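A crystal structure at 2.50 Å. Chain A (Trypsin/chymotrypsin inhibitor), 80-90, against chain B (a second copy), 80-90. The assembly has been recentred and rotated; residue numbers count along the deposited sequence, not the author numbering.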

# COMPACT_ATOMS: atom_id res chain seq x y z
N GLU A 80 -0.53 -1.55 3.37
CA GLU A 80 -0.29 -2.87 3.91
C GLU A 80 -1.05 -3.88 3.07
O GLU A 80 -1.96 -3.51 2.32
CB GLU A 80 -0.72 -3.00 5.39
CG GLU A 80 -1.99 -2.30 5.75
CD GLU A 80 -2.25 -2.35 7.24
OE1 GLU A 80 -2.84 -3.35 7.72
OE2 GLU A 80 -1.84 -1.39 7.95
N PRO A 81 -0.67 -5.15 3.12
CA PRO A 81 -1.46 -6.15 2.44
C PRO A 81 -2.74 -6.38 3.23
O PRO A 81 -2.90 -5.97 4.38
CB PRO A 81 -0.57 -7.40 2.42
CG PRO A 81 0.77 -6.92 2.80
CD PRO A 81 0.53 -5.75 3.72
N THR A 82 -3.62 -7.10 2.57
CA THR A 82 -5.02 -7.15 2.93
C THR A 82 -5.52 -8.50 2.47
O THR A 82 -4.94 -9.12 1.58
CB THR A 82 -5.72 -5.97 2.27
OG1 THR A 82 -5.50 -4.79 3.05
CG2 THR A 82 -7.18 -6.20 2.06
N ARG A 83 -6.60 -8.96 3.09
CA ARG A 83 -7.25 -10.19 2.68
C ARG A 83 -8.06 -10.06 1.39
O ARG A 83 -8.58 -11.07 0.89
CB ARG A 83 -8.17 -10.69 3.80
CG ARG A 83 -9.39 -9.83 4.07
CD ARG A 83 -10.41 -10.64 4.85
NE ARG A 83 -11.39 -9.85 5.57
CZ ARG A 83 -12.59 -9.54 5.09
NH1 ARG A 83 -12.92 -9.96 3.87
NH2 ARG A 83 -13.43 -8.82 5.82
N CYS A 84 -8.20 -8.85 0.84
CA CYS A 84 -8.95 -8.60 -0.37
C CYS A 84 -8.01 -8.12 -1.46
O CYS A 84 -6.95 -7.54 -1.18
CB CYS A 84 -10.04 -7.54 -0.16
SG CYS A 84 -11.41 -8.06 0.95
N PRO A 85 -8.35 -8.38 -2.73
CA PRO A 85 -7.41 -8.11 -3.82
C PRO A 85 -7.42 -6.69 -4.35
O PRO A 85 -6.52 -6.34 -5.13
CB PRO A 85 -7.92 -9.07 -4.90
CG PRO A 85 -9.42 -9.03 -4.69
CD PRO A 85 -9.56 -9.07 -3.20
N GLN A 86 -8.43 -5.90 -3.97
CA GLN A 86 -8.53 -4.50 -4.37
C GLN A 86 -7.41 -3.70 -3.72
O GLN A 86 -6.94 -4.02 -2.62
CB GLN A 86 -9.88 -3.91 -3.96
CG GLN A 86 -11.07 -4.61 -4.58
CD GLN A 86 -11.53 -5.81 -3.77
OE1 GLN A 86 -11.24 -5.93 -2.57
NE2 GLN A 86 -12.26 -6.70 -4.41
N SER A 87 -7.01 -2.62 -4.39
CA SER A 87 -6.04 -1.72 -3.78
C SER A 87 -6.60 -1.15 -2.49
O SER A 87 -7.81 -1.03 -2.31
CB SER A 87 -5.67 -0.59 -4.75
OG SER A 87 -6.71 0.35 -4.91
N THR A 88 -5.70 -0.85 -1.57
CA THR A 88 -6.06 -0.17 -0.34
C THR A 88 -6.09 1.36 -0.50
O THR A 88 -5.97 2.08 0.50
CB THR A 88 -5.09 -0.56 0.76
OG1 THR A 88 -3.75 -0.39 0.28
CG2 THR A 88 -5.30 -2.02 1.15
N VAL A 89 -6.20 1.85 -1.73
CA VAL A 89 -6.37 3.27 -1.99
C VAL A 89 -7.83 3.65 -1.72
O VAL A 89 -8.74 2.99 -2.22
CB VAL A 89 -5.99 3.60 -3.45
CG1 VAL A 89 -6.45 4.98 -3.82
CG2 VAL A 89 -4.50 3.52 -3.64
N TRP A 90 -8.03 4.71 -0.95
CA TRP A 90 -9.38 5.16 -0.65
C TRP A 90 -10.07 5.64 -1.92
O TRP A 90 -9.46 6.31 -2.75
CB TRP A 90 -9.36 6.31 0.33
CG TRP A 90 -8.94 6.02 1.69
CD1 TRP A 90 -8.24 4.94 2.15
CD2 TRP A 90 -9.17 6.86 2.82
NE1 TRP A 90 -8.03 5.06 3.50
CE2 TRP A 90 -8.59 6.23 3.93
CE3 TRP A 90 -9.82 8.09 2.99
CZ2 TRP A 90 -8.65 6.78 5.19
CZ3 TRP A 90 -9.87 8.63 4.24
CH2 TRP A 90 -9.29 7.98 5.33
N GLU B 80 2.27 2.01 -2.95
CA GLU B 80 2.00 3.30 -3.56
C GLU B 80 0.73 3.18 -4.38
O GLU B 80 0.36 2.08 -4.78
CB GLU B 80 3.17 3.74 -4.45
CG GLU B 80 3.19 3.05 -5.81
CD GLU B 80 4.53 3.19 -6.50
OE1 GLU B 80 4.59 3.81 -7.59
OE2 GLU B 80 5.54 2.69 -5.93
N PRO B 81 0.05 4.28 -4.64
CA PRO B 81 -1.14 4.22 -5.49
C PRO B 81 -0.76 3.87 -6.91
O PRO B 81 0.41 3.86 -7.29
CB PRO B 81 -1.72 5.63 -5.40
CG PRO B 81 -1.19 6.17 -4.16
CD PRO B 81 0.19 5.61 -4.03
N THR B 82 -1.78 3.63 -7.71
CA THR B 82 -1.62 3.02 -9.01
C THR B 82 -2.83 3.37 -9.86
O THR B 82 -3.93 3.58 -9.34
CB THR B 82 -1.46 1.51 -8.82
OG1 THR B 82 -0.10 1.21 -8.47
CG2 THR B 82 -1.86 0.74 -10.02
N ARG B 83 -2.62 3.45 -11.18
CA ARG B 83 -3.73 3.64 -12.10
C ARG B 83 -4.62 2.42 -12.22
O ARG B 83 -5.59 2.48 -12.98
CB ARG B 83 -3.19 4.00 -13.49
CG ARG B 83 -2.66 2.82 -14.27
CD ARG B 83 -2.11 3.25 -15.62
NE ARG B 83 -1.25 2.23 -16.22
CZ ARG B 83 -1.67 1.25 -17.00
NH1 ARG B 83 -2.95 1.13 -17.29
NH2 ARG B 83 -0.80 0.38 -17.50
N CYS B 84 -4.33 1.33 -11.49
CA CYS B 84 -5.07 0.07 -11.51
C CYS B 84 -5.72 -0.21 -10.16
O CYS B 84 -5.12 0.07 -9.12
CB CYS B 84 -4.18 -1.13 -11.87
SG CYS B 84 -3.76 -1.21 -13.60
N PRO B 85 -6.92 -0.79 -10.16
CA PRO B 85 -7.67 -1.01 -8.91
C PRO B 85 -7.24 -2.21 -8.10
O PRO B 85 -7.79 -2.42 -7.01
CB PRO B 85 -9.10 -1.18 -9.41
CG PRO B 85 -8.95 -1.68 -10.79
CD PRO B 85 -7.76 -1.01 -11.34
N GLN B 86 -6.28 -3.00 -8.55
CA GLN B 86 -5.80 -4.14 -7.78
C GLN B 86 -4.77 -3.70 -6.76
O GLN B 86 -4.02 -2.74 -6.96
CB GLN B 86 -5.18 -5.18 -8.71
CG GLN B 86 -6.18 -5.85 -9.63
CD GLN B 86 -6.43 -5.06 -10.89
OE1 GLN B 86 -5.62 -4.22 -11.28
NE2 GLN B 86 -7.56 -5.31 -11.52
N SER B 87 -4.70 -4.42 -5.65
CA SER B 87 -3.64 -4.12 -4.69
C SER B 87 -2.29 -4.37 -5.33
O SER B 87 -2.15 -5.16 -6.27
CB SER B 87 -3.78 -4.98 -3.44
OG SER B 87 -3.22 -6.26 -3.67
N THR B 88 -1.28 -3.70 -4.80
CA THR B 88 0.06 -3.86 -5.34
C THR B 88 0.78 -5.03 -4.72
O THR B 88 2.00 -5.14 -4.87
CB THR B 88 0.87 -2.58 -5.14
OG1 THR B 88 0.52 -2.01 -3.89
CG2 THR B 88 0.54 -1.59 -6.23
N VAL B 89 0.06 -5.89 -4.02
CA VAL B 89 0.64 -7.10 -3.44
C VAL B 89 0.99 -8.08 -4.56
O VAL B 89 0.18 -8.36 -5.44
CB VAL B 89 -0.33 -7.73 -2.43
CG1 VAL B 89 0.36 -8.85 -1.68
CG2 VAL B 89 -0.84 -6.68 -1.48
N TRP B 90 2.21 -8.62 -4.52
CA TRP B 90 2.62 -9.55 -5.56
C TRP B 90 1.83 -10.84 -5.43
O TRP B 90 1.48 -11.27 -4.33
CB TRP B 90 4.09 -9.90 -5.44
CG TRP B 90 5.03 -8.82 -5.69
CD1 TRP B 90 4.78 -7.48 -5.73
CD2 TRP B 90 6.42 -8.97 -5.95
NE1 TRP B 90 5.93 -6.79 -6.00
CE2 TRP B 90 6.96 -7.69 -6.13
CE3 TRP B 90 7.27 -10.08 -6.03
CZ2 TRP B 90 8.30 -7.47 -6.39
CZ3 TRP B 90 8.60 -9.86 -6.29
CH2 TRP B 90 9.10 -8.58 -6.46

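What holds the two copies together at the centre of this contact? Two backbone hydrogen bonds do, one the counterpart of the other. B:Ser87 N donates to A:Pro85 O at 2.7 Å, and A:Ser87 N donates to B:Pro85 O, also at 2.7 Å. Both are short and nearly straight, with N-H...O angles of 177° and 168°. Between them they form a single beta bridge in which A:Gln86 faces B:Gln86, their CA atoms 4.4 Å apart, although neither stretch forms a regular strand. The two acceptors belong to prolines, which have no amide hydrogen of their own to offer but keep a carbonyl oxygen that can accept. Each carbonyl also meets a CA-H contact: A:Pro85 O lies 3.5 Å from B:Gln86 CA, and B:Pro85 O lies 3.4 Å from A:Gln86 CA. Each oxygen therefore faces a strong donor and a weaker one from the same opposing chain.

Why do the two serine amides come so close without bonding to each other? A:Ser87 N and B:Ser87 N are 3.2 Å apart, but both are donors, so neither offers the other an acceptor. Their hydrogens are instead directed to the proline carbonyls, and both amides are satisfied across the contact. The close approach accompanies the pairing of A:Gln86 with B:Gln86, where A:Gln86 C lies 4.0 Å from B:Gln86 C. Packing here is tight: A:Gln86 O comes within 3.4 Å of B:Ser87 CB.

Where do the polar side chains find their partners, if not across the contact? No side chain takes part in a hydrogen bond between the stretches. A:Ser87 OG and B:Ser87 OG are both hydrogen-bonded elsewhere in the structure, so these residues can be buried at the bridge without leaving a hydroxyl unpaired. B:Ser87 OG also accepts a weak hydrogen bond from B:Val89 N at 3.3 Å. Another weak bond within that stretch runs from B:Thr82 OG1 to B:Pro81 O, at 2.9 Å. The CA-to-CB bonds of A:Gln86 and B:Gln86 point away overall, yet each CB still touches the opposite stretch, so these residues contribute mainly through their backbones and the start of their side chains.

What do the apolar residues add around this polar centre? The antiparallel pairing of residues sets A:Pro81 against B:Val89 and A:Val89 against B:Pro81. A:Val89 CG2 lies 3.9 Å from B:Pro81 CB, and in the reciprocal contact A:Pro81 CB lies 4.0 Å from B:Val89 CG2. Both valines have a t rotamer and direct their CA-to-CB bonds toward the partner stretch, while the proline bonds run sideways. The distances are those of van der Waals packing, which asks for no donor or acceptor. The two stretches together bury 372 Å², a modest area in which directional bonding falls to the backbone and side chains provide close packing.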